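Long-range contacts in TRAP dicarboxylate transporter-DctP subunit (PDB 4PE3), which probably captures a small organic acid in the periplasm and hands it to the membrane subunits of a TRAP transporter: residues L180-A188 and F308-V319; N111-M122 and P235-V243. All blocks are in the same frame, centred on the assembly; numbering follows the deposited sequence.

Overall arrangement
Along the chain, the first segment met is 111-122, the loop that leaves helix 104-110 and runs into helix 119-128. Helix 180-187 follows strand 173-175 of the four-stranded mixed sheet, 235-243 enters strand 243-248 of the five-stranded one, and helix 302-320 comes last. Interaction 2 closes a loop of 112 residues, interaction 1 one of 119. Their segments alternate, so the two loops cross. The contact centres lie about 14 Å apart, and the contacts touch: Trp316 NE1 and Arg309 NE hydrogen-bond to the backbone oxygens of Val113 and Ala115, respectively. Interaction 1 joins two helices; interaction 2 joins a loop and the first turn of helix 119-128 to the loop ahead of strand 243-248.

Interaction 1 of 2, residues L180-A188 and F308-V319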
loop_
_atom_site.group_PDB
_atom_site.type_symbol
_atom_site.label_atom_id
_atom_site.label_comp_id
_atom_site.label_asym_id
_atom_site.label_seq_id
_atom_site.Cartn_x
_atom_site.Cartn_y
_atom_site.Cartn_z
ATOM N N LEU A 180 -12.019 0.951 -6.741
ATOM C CA LEU A 180 -11.290 2.095 -7.263
ATOM C C LEU A 180 -10.280 1.689 -8.336
ATOM O O LEU A 180 -10.111 2.412 -9.314
ATOM C CB LEU A 180 -10.620 2.858 -6.123
ATOM C CG LEU A 180 -9.905 4.152 -6.504
ATOM C CD1 LEU A 180 -10.850 5.173 -7.149
ATOM C CD2 LEU A 180 -9.252 4.723 -5.246
ATOM N N ILE A 181 -9.618 0.549 -8.203
ATOM C CA ILE A 181 -8.677 0.140 -9.255
ATOM C C ILE A 181 -9.394 -0.041 -10.591
ATOM O O ILE A 181 -8.993 0.547 -11.597
ATOM C CB ILE A 181 -7.880 -1.126 -8.887
ATOM C CG1 ILE A 181 -6.973 -0.812 -7.705
ATOM C CG2 ILE A 181 -7.050 -1.599 -10.066
ATOM C CD1 ILE A 181 -6.359 -2.048 -7.050
ATOM N N ALA A 182 -10.444 -0.857 -10.633
ATOM C CA ALA A 182 -11.200 -1.017 -11.867
ATOM C C ALA A 182 -11.744 0.323 -12.376
ATOM O O ALA A 182 -11.721 0.572 -13.594
ATOM C CB ALA A 182 -12.341 -2.005 -11.681
ATOM N N ASN A 183 -12.245 1.166 -11.469
ATOM C CA ASN A 183 -12.868 2.411 -11.881
ATOM C C ASN A 183 -11.863 3.369 -12.500
ATOM O O ASN A 183 -12.196 4.058 -13.469
ATOM C CB ASN A 183 -13.610 3.052 -10.713
ATOM C CG ASN A 183 -14.826 2.249 -10.299
ATOM O OD1 ASN A 183 -15.337 1.437 -11.069
ATOM N ND2 ASN A 183 -15.295 2.466 -9.073
ATOM N N VAL A 184 -10.637 3.403 -11.986
ATOM C CA VAL A 184 -9.567 4.197 -12.581
ATOM C C VAL A 184 -9.176 3.642 -13.956
ATOM O O VAL A 184 -9.059 4.403 -14.923
ATOM C CB VAL A 184 -8.349 4.300 -11.657
ATOM C CG1 VAL A 184 -7.162 4.918 -12.353
ATOM C CG2 VAL A 184 -8.709 5.141 -10.429
ATOM N N PHE A 185 -9.001 2.327 -14.087
ATOM C CA PHE A 185 -8.682 1.773 -15.402
ATOM C C PHE A 185 -9.786 2.060 -16.405
ATOM O O PHE A 185 -9.491 2.422 -17.543
ATOM C CB PHE A 185 -8.290 0.283 -15.340
ATOM C CG PHE A 185 -6.863 0.078 -14.915
ATOM C CD1 PHE A 185 -5.830 0.435 -15.760
ATOM C CD2 PHE A 185 -6.539 -0.430 -13.673
ATOM C CE1 PHE A 185 -4.513 0.267 -15.387
ATOM C CE2 PHE A 185 -5.207 -0.583 -13.307
ATOM C CZ PHE A 185 -4.211 -0.222 -14.157
ATOM N N ALA A 186 -11.046 1.946 -15.993
ATOM C CA ALA A 186 -12.153 2.308 -16.880
ATOM C C ALA A 186 -12.127 3.782 -17.273
ATOM O O ALA A 186 -12.415 4.115 -18.420
ATOM C CB ALA A 186 -13.467 1.965 -16.249
ATOM N N ALA A 187 -11.796 4.660 -16.329
ATOM C CA ALA A 187 -11.711 6.081 -16.621
ATOM C C ALA A 187 -10.593 6.365 -17.631
ATOM O O ALA A 187 -10.660 7.341 -18.391
ATOM C CB ALA A 187 -11.470 6.844 -15.329
ATOM N N ALA A 188 -9.568 5.521 -17.642
ATOM C CA ALA A 188 -8.470 5.615 -18.604
ATOM C C ALA A 188 -8.813 4.965 -19.950
ATOM O O ALA A 188 -7.999 4.962 -20.861
ATOM C CB ALA A 188 -7.211 4.962 -18.044
ATOM N N PHE A 308 -1.494 9.986 -15.572
ATOM C CA PHE A 308 -2.274 8.939 -14.916
ATOM C C PHE A 308 -2.906 9.455 -13.610
ATOM O O PHE A 308 -4.074 9.187 -13.335
ATOM C CB PHE A 308 -1.444 7.683 -14.681
ATOM C CG PHE A 308 -2.276 6.495 -14.313
ATOM C CD1 PHE A 308 -2.933 5.761 -15.292
ATOM C CD2 PHE A 308 -2.422 6.118 -12.988
ATOM C CE1 PHE A 308 -3.714 4.657 -14.948
ATOM C CE2 PHE A 308 -3.201 5.017 -12.639
ATOM C CZ PHE A 308 -3.848 4.291 -13.612
ATOM N N ARG A 309 -2.160 10.245 -12.850
ATOM C CA ARG A 309 -2.744 10.877 -11.657
ATOM C C ARG A 309 -3.977 11.703 -11.973
ATOM O O ARG A 309 -4.953 11.700 -11.233
ATOM C CB ARG A 309 -1.760 11.804 -10.946
ATOM C CG ARG A 309 -0.610 11.083 -10.345
ATOM C CD ARG A 309 0.183 11.975 -9.409
ATOM N NE ARG A 309 1.311 11.199 -8.944
ATOM C CZ ARG A 309 2.468 11.071 -9.584
ATOM N NH1 ARG A 309 2.710 11.769 -10.689
ATOM N NH2 ARG A 309 3.401 10.269 -9.075
ATOM N N GLY A 310 -3.914 12.429 -13.077
ATOM C CA GLY A 310 -5.013 13.293 -13.459
ATOM C C GLY A 310 -6.256 12.499 -13.801
ATOM O O GLY A 310 -7.369 12.885 -13.467
ATOM N N ILE A 311 -6.079 11.367 -14.467
ATOM C CA ILE A 311 -7.224 10.526 -14.757
ATOM C C ILE A 311 -7.772 9.962 -13.445
ATOM O O ILE A 311 -8.969 9.964 -13.206
ATOM C CB ILE A 311 -6.848 9.391 -15.720
ATOM C CG1 ILE A 311 -6.686 9.964 -17.120
ATOM C CG2 ILE A 311 -7.917 8.330 -15.742
ATOM C CD1 ILE A 311 -5.418 9.574 -17.786
ATOM N N ALA A 312 -6.876 9.472 -12.602
ATOM C CA ALA A 312 -7.270 8.849 -11.348
ATOM C C ALA A 312 -7.990 9.846 -10.439
ATOM O O ALA A 312 -8.945 9.489 -9.735
ATOM C CB ALA A 312 -6.047 8.282 -10.668
ATOM N N ARG A 313 -7.546 11.093 -10.481
ATOM C CA ARG A 313 -8.106 12.141 -9.623
ATOM C C ARG A 313 -9.610 12.276 -9.821
ATOM O O ARG A 313 -10.347 12.520 -8.876
ATOM C CB ARG A 313 -7.419 13.477 -9.888
ATOM C CG ARG A 313 -7.878 14.628 -8.957
ATOM C CD ARG A 313 -7.873 15.966 -9.689
ATOM N NE ARG A 313 -8.699 15.922 -10.890
ATOM C CZ ARG A 313 -10.030 15.948 -10.900
ATOM N NH1 ARG A 313 -10.701 16.030 -9.768
ATOM N NH2 ARG A 313 -10.686 15.886 -12.056
ATOM N N GLY A 314 -10.073 12.152 -11.060
ATOM C CA GLY A 314 -11.501 12.196 -11.314
ATOM C C GLY A 314 -12.252 11.124 -10.538
ATOM O O GLY A 314 -13.376 11.327 -10.081
ATOM N N GLU A 315 -11.623 9.969 -10.370
ATOM C CA GLU A 315 -12.215 8.898 -9.576
ATOM C C GLU A 315 -12.047 9.150 -8.081
ATOM O O GLU A 315 -12.963 8.866 -7.318
ATOM C CB GLU A 315 -11.682 7.522 -9.989
ATOM C CG GLU A 315 -12.085 7.165 -11.412
ATOM C CD GLU A 315 -13.591 7.112 -11.607
ATOM O OE1 GLU A 315 -14.269 6.410 -10.816
ATOM O OE2 GLU A 315 -14.092 7.732 -12.572
ATOM N N TRP A 316 -10.896 9.674 -7.657
ATOM C CA TRP A 316 -10.749 10.049 -6.241
ATOM C C TRP A 316 -11.845 11.039 -5.843
ATOM O O TRP A 316 -12.369 10.958 -4.728
ATOM C CB TRP A 316 -9.391 10.686 -5.936
ATOM C CG TRP A 316 -8.161 9.929 -6.338
ATOM C CD1 TRP A 316 -8.029 8.586 -6.614
ATOM C CD2 TRP A 316 -6.875 10.509 -6.557
ATOM N NE1 TRP A 316 -6.740 8.313 -6.957
ATOM C CE2 TRP A 316 -6.008 9.472 -6.946
ATOM C CE3 TRP A 316 -6.373 11.812 -6.465
ATOM C CZ2 TRP A 316 -4.669 9.698 -7.249
ATOM C CZ3 TRP A 316 -5.055 12.039 -6.769
ATOM C CH2 TRP A 316 -4.208 10.981 -7.158
ATOM N N GLU A 317 -12.176 11.971 -6.739
ATOM C CA GLU A 317 -13.137 13.022 -6.423
ATOM C C GLU A 317 -14.523 12.437 -6.209
ATOM O O GLU A 317 -15.284 12.935 -5.393
ATOM C CB GLU A 317 -13.176 14.084 -7.529
ATOM C CG GLU A 317 -14.192 15.199 -7.253
ATOM C CD GLU A 317 -14.028 16.397 -8.169
ATOM O OE1 GLU A 317 -13.567 16.221 -9.315
ATOM O OE2 GLU A 317 -14.373 17.515 -7.732
ATOM N N LYS A 318 -14.861 11.377 -6.931
ATOM C CA LYS A 318 -16.148 10.722 -6.706
ATOM C C LYS A 318 -16.187 10.127 -5.315
ATOM O O LYS A 318 -17.206 10.188 -4.629
ATOM C CB LYS A 318 -16.401 9.632 -7.744
ATOM C CG LYS A 318 -16.575 10.196 -9.131
ATOM C CD LYS A 318 -16.644 9.102 -10.179
ATOM C CE LYS A 318 -16.674 9.680 -11.578
ATOM N NZ LYS A 318 -16.795 8.589 -12.580
ATOM N N VAL A 319 -15.074 9.550 -4.888
ATOM C CA VAL A 319 -15.015 8.964 -3.563
ATOM C C VAL A 319 -15.068 10.081 -2.519
ATOM O O VAL A 319 -15.691 9.916 -1.474
ATOM C CB VAL A 319 -13.747 8.112 -3.388
ATOM C CG1 VAL A 319 -13.648 7.583 -1.956
ATOM C CG2 VAL A 319 -13.742 6.962 -4.403
#
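Leu180 lays CD1 3.8 Å from CB of Glu315, while its CD2 approaches the ring of Trp316, whose NE1 is hydrogen-bonded to Val113 O. One turn on, Asn183 touches through its CB, 3.4 Å from Glu315 OE1. Val184 splits its methyls: CG1, anti to the backbone N (chi1 170°), reaches 3.6 Å from Phe308 CZ and also meets Ala312 CB; CG2 lies against Glu315 CB. Phe185 adds a looser touch on Phe308. Ala187, last of the helix, and Ala188 just after it lie against Ile311, whose CG2 sits 3.8 Å from Ala188 N.

Helix 180-187, which follows strand 173-175 of the four-stranded mixed sheet, meets helix 302-320 at 127°, axes 8.7 Å apart, and Glu315 packs as a knob among Leu180, Asn183, Val184 and Ala187. Bent at chi2 (-60°), its chain turns the carboxylate toward Lys318, whose NZ bonds OE2 at 2.8 Å on the syn side. With alanine in place of Glu315, CB could still meet Leu180 and Val184, but a gap would probably open beside Asn183 and Ala187, and Lys318 would lose its mate. No hydrogen bond crosses; packing joins the helices, and the knob's charge is paired within its own helix.

Interaction 2 of 2, residues N111-M122 and P235-V243; sequences NPVGAWADPAQM and PGFHSLPLV
Three direct hydrogen bonds join the segments, two of them through the amide of Asn111. Its OD1 accepts from Leu240 N at 2.9 Å, a nearly straight bond (168°) whose donor is tilted from the carbonyl plane, and its ND2 donates a hydrogen bond to Ser239 OG, 3.0 Å away and almost exactly in the amide plane. Gripped at both ends, the amide is fixed in its rotation. CG anti to the backbone N (chi1 -158°) carries it across to the 239-240 backbone. The third bond, Gly114 N to His238 O, is 3.2 Å long and bent, its donor above the carbonyl plane. Val113 CA to His238 O and Gly114 CA to Phe237 O add CA-H...O contacts.

In the type II beta turn from Pro112 to Ala115, Gly114 has a positive phi (95°), at which a CB would be jammed against the preceding carbonyl oxygen. Beyond it, Asp118 N-caps helix 119-128 by accepting from Ala120 N. The loop and first turn of that helix meet the loop ahead of strand 243-248 near the middle of this family 7 solute-binding protein, beside a zinc site: His238 NE2 is hydrogen-bonded to Asp213, a zinc ligand.

Apolar packing centres on Leu240. CD1 enters 3.6 Å from Trp116 CB, the two side chains crossing at about a right angle, and rests near Pro119. CD2 lies 3.6 Å from CE of selenomethionine Met122, whose CB lies over one face of the Trp116 ring, toward its rim, while Ala115 CB sits over the centre of the opposite face.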
loop_
_atom_site.group_PDB
_atom_site.type_symbol
_atom_site.label_atom_id
_atom_site.label_comp_id
_atom_site.label_asym_id
_atom_site.label_seq_id
_atom_site.Cartn_x
_atom_site.Cartn_y
_atom_site.Cartn_z
ATOM N N ASN A 111 -5.118 3.383 -0.396
ATOM C CA ASN A 111 -4.562 3.128 -1.730
ATOM C C ASN A 111 -5.208 4.049 -2.743
ATOM O O ASN A 111 -6.148 3.654 -3.448
ATOM C CB ASN A 111 -4.755 1.663 -2.115
ATOM C CG ASN A 111 -3.786 1.200 -3.189
ATOM O OD1 ASN A 111 -2.992 1.955 -3.718
ATOM N ND2 ASN A 111 -3.853 -0.093 -3.509
ATOM N N PRO A 112 -4.755 5.299 -2.769
ATOM C CA PRO A 112 -5.307 6.249 -3.732
ATOM C C PRO A 112 -4.703 5.946 -5.092
ATOM O O PRO A 112 -3.591 6.365 -5.412
ATOM C CB PRO A 112 -4.854 7.598 -3.197
ATOM C CG PRO A 112 -3.592 7.290 -2.434
ATOM C CD PRO A 112 -3.754 5.912 -1.881
ATOM N N VAL A 113 -5.421 5.103 -5.815
ATOM C CA VAL A 113 -4.920 4.470 -7.025
ATOM C C VAL A 113 -4.327 5.513 -7.952
ATOM O O VAL A 113 -4.976 6.501 -8.288
ATOM C CB VAL A 113 -6.070 3.709 -7.706
ATOM C CG1 VAL A 113 -5.638 3.178 -9.056
ATOM C CG2 VAL A 113 -6.572 2.577 -6.818
ATOM N N GLY A 114 -3.073 5.318 -8.321
ATOM C CA GLY A 114 -2.393 6.167 -9.277
ATOM C C GLY A 114 -1.562 7.304 -8.693
ATOM O O GLY A 114 -0.821 7.988 -9.392
ATOM N N ALA A 115 -1.676 7.529 -7.394
ATOM C CA ALA A 115 -0.968 8.644 -6.786
ATOM C C ALA A 115 0.549 8.496 -6.750
ATOM O O ALA A 115 1.267 9.490 -6.787
ATOM C CB ALA A 115 -1.472 8.862 -5.376
ATOM N N TRP A 116 1.036 7.261 -6.635
ATOM C CA TRP A 116 2.426 7.038 -6.242
ATOM C C TRP A 116 3.249 6.292 -7.301
ATOM O O TRP A 116 2.748 5.399 -7.978
ATOM C CB TRP A 116 2.503 6.239 -4.927
ATOM C CG TRP A 116 1.604 6.752 -3.839
ATOM C CD1 TRP A 116 0.661 6.039 -3.166
ATOM C CD2 TRP A 116 1.558 8.079 -3.317
ATOM N NE1 TRP A 116 0.024 6.839 -2.267
ATOM C CE2 TRP A 116 0.574 8.089 -2.312
ATOM C CE3 TRP A 116 2.264 9.251 -3.582
ATOM C CZ2 TRP A 116 0.256 9.226 -1.599
ATOM C CZ3 TRP A 116 1.952 10.394 -2.842
ATOM C CH2 TRP A 116 0.959 10.366 -1.864
ATOM N N ALA A 117 4.514 6.688 -7.406
ATOM C CA ALA A 117 5.492 6.052 -8.296
ATOM C C ALA A 117 6.623 5.408 -7.501
ATOM O O ALA A 117 7.504 4.764 -8.075
ATOM C CB ALA A 117 6.051 7.074 -9.255
ATOM N N ASP A 118 6.598 5.584 -6.180
ATOM C CA ASP A 118 7.624 5.030 -5.312
ATOM C C ASP A 118 7.146 5.107 -3.876
ATOM O O ASP A 118 6.479 6.089 -3.510
ATOM C CB ASP A 118 8.922 5.812 -5.408
ATOM C CG ASP A 118 10.054 5.101 -4.719
ATOM O OD1 ASP A 118 10.625 4.156 -5.314
ATOM O OD2 ASP A 118 10.323 5.419 -3.551
ATOM N N PRO A 119 7.527 4.128 -3.021
ATOM C CA PRO A 119 7.065 4.223 -1.630
ATOM C C PRO A 119 7.506 5.510 -0.932
ATOM O O PRO A 119 6.796 5.980 -0.051
ATOM C CB PRO A 119 7.688 2.992 -0.967
ATOM C CG PRO A 119 7.814 1.996 -2.069
ATOM C CD PRO A 119 8.074 2.789 -3.317
ATOM N N ALA A 120 8.649 6.075 -1.297
ATOM C CA ALA A 120 9.111 7.299 -0.638
ATOM C C ALA A 120 8.091 8.430 -0.762
ATOM O O ALA A 120 7.970 9.269 0.132
ATOM C CB ALA A 120 10.456 7.728 -1.188
ATOM N N GLN A 121 7.371 8.469 -1.879
ATOM C CA GLN A 121 6.377 9.522 -2.077
ATOM C C GLN A 121 5.236 9.396 -1.075
ATOM O O GLN A 121 4.851 10.374 -0.428
ATOM C CB GLN A 121 5.823 9.501 -3.494
ATOM C CG GLN A 121 6.846 9.823 -4.574
ATOM C CD GLN A 121 6.270 9.713 -5.967
ATOM O OE1 GLN A 121 5.249 9.070 -6.204
ATOM N NE2 GLN A 121 6.922 10.367 -6.906
HETATM N N MSE A 122 4.699 8.194 -0.936
HETATM C CA MSE A 122 3.613 7.962 0.021
HETATM C C MSE A 122 4.059 8.204 1.469
HETATM O O MSE A 122 3.337 8.801 2.279
HETATM C CB MSE A 122 3.061 6.552 -0.174
HETATM C CG MSE A 122 1.848 6.239 0.696
HETATM SE SE MSE A 122 2.305 5.583 2.445
HETATM C CE MSE A 122 2.729 3.765 2.024
ATOM N N PRO A 235 8.950 0.946 -12.304
ATOM C CA PRO A 235 8.000 0.833 -11.207
ATOM C C PRO A 235 6.573 0.936 -11.683
ATOM O O PRO A 235 6.299 1.547 -12.720
ATOM C CB PRO A 235 8.374 2.025 -10.309
ATOM C CG PRO A 235 9.804 2.227 -10.573
ATOM C CD PRO A 235 9.912 2.027 -12.067
ATOM N N GLY A 236 5.663 0.279 -10.990
ATOM C CA GLY A 236 4.259 0.395 -11.316
ATOM C C GLY A 236 3.707 1.798 -11.106
ATOM O O GLY A 236 4.389 2.696 -10.601
ATOM N N PHE A 237 2.444 1.964 -11.468
ATOM C CA PHE A 237 1.837 3.291 -11.502
ATOM C C PHE A 237 0.467 3.341 -10.847
ATOM O O PHE A 237 -0.224 4.354 -10.981
ATOM C CB PHE A 237 1.724 3.803 -12.953
ATOM C CG PHE A 237 0.987 2.873 -13.861
ATOM C CD1 PHE A 237 -0.383 2.890 -13.908
ATOM C CD2 PHE A 237 1.673 1.953 -14.648
ATOM C CE1 PHE A 237 -1.077 2.029 -14.719
ATOM C CE2 PHE A 237 0.986 1.065 -15.441
ATOM C CZ PHE A 237 -0.391 1.092 -15.474
ATOM N N HIS A 238 0.046 2.301 -10.124
ATOM C CA HIS A 238 -1.333 2.320 -9.672
ATOM C C HIS A 238 -1.683 1.784 -8.295
ATOM O O HIS A 238 -2.702 2.201 -7.755
ATOM C CB HIS A 238 -2.249 1.694 -10.713
ATOM C CG HIS A 238 -2.430 0.229 -10.536
ATOM N ND1 HIS A 238 -1.500 -0.698 -10.953
ATOM C CD2 HIS A 238 -3.429 -0.470 -9.951
ATOM C CE1 HIS A 238 -1.915 -1.907 -10.620
ATOM N NE2 HIS A 238 -3.090 -1.797 -10.025
ATOM N N SER A 239 -0.901 0.884 -7.696
ATOM C CA SER A 239 -1.305 0.259 -6.446
ATOM C C SER A 239 -0.157 0.201 -5.441
ATOM O O SER A 239 0.867 -0.441 -5.696
ATOM C CB SER A 239 -1.830 -1.142 -6.689
ATOM O OG SER A 239 -2.224 -1.677 -5.425
ATOM N N LEU A 240 -0.315 0.870 -4.306
ATOM C CA LEU A 240 0.705 0.930 -3.283
ATOM C C LEU A 240 -0.026 0.932 -1.936
ATOM O O LEU A 240 -0.344 2.002 -1.402
ATOM C CB LEU A 240 1.568 2.184 -3.466
ATOM C CG LEU A 240 2.945 2.192 -2.796
ATOM C CD1 LEU A 240 3.822 3.330 -3.354
ATOM C CD2 LEU A 240 2.800 2.319 -1.305
ATOM N N PRO A 241 -0.341 -0.250 -1.396
ATOM C CA PRO A 241 -1.178 -0.303 -0.194
ATOM C C PRO A 241 -0.508 0.240 1.071
ATOM O O PRO A 241 0.676 0.037 1.309
ATOM C CB PRO A 241 -1.481 -1.793 -0.031
ATOM C CG PRO A 241 -1.207 -2.402 -1.369
ATOM C CD PRO A 241 -0.145 -1.576 -2.004
ATOM N N LEU A 242 -1.296 0.933 1.887
ATOM C CA LEU A 242 -0.849 1.487 3.165
ATOM C C LEU A 242 -1.102 0.477 4.271
ATOM O O LEU A 242 -2.227 0.022 4.453
ATOM C CB LEU A 242 -1.604 2.788 3.465
ATOM C CG LEU A 242 -1.123 3.696 4.583
ATOM C CD1 LEU A 242 -1.670 5.107 4.453
ATOM C CD2 LEU A 242 -1.559 3.123 5.907
ATOM N N VAL A 243 -0.033 0.118 4.970
ATOM C CA VAL A 243 -0.134 -0.700 6.181
ATOM C C VAL A 243 0.152 0.202 7.372
ATOM O O VAL A 243 1.164 0.913 7.418
ATOM C CB VAL A 243 0.833 -1.892 6.118
ATOM C CG1 VAL A 243 1.072 -2.483 7.471
ATOM C CG2 VAL A 243 0.271 -2.916 5.180
HETATM O O HOH W 1 0.783 7.282 -11.652
#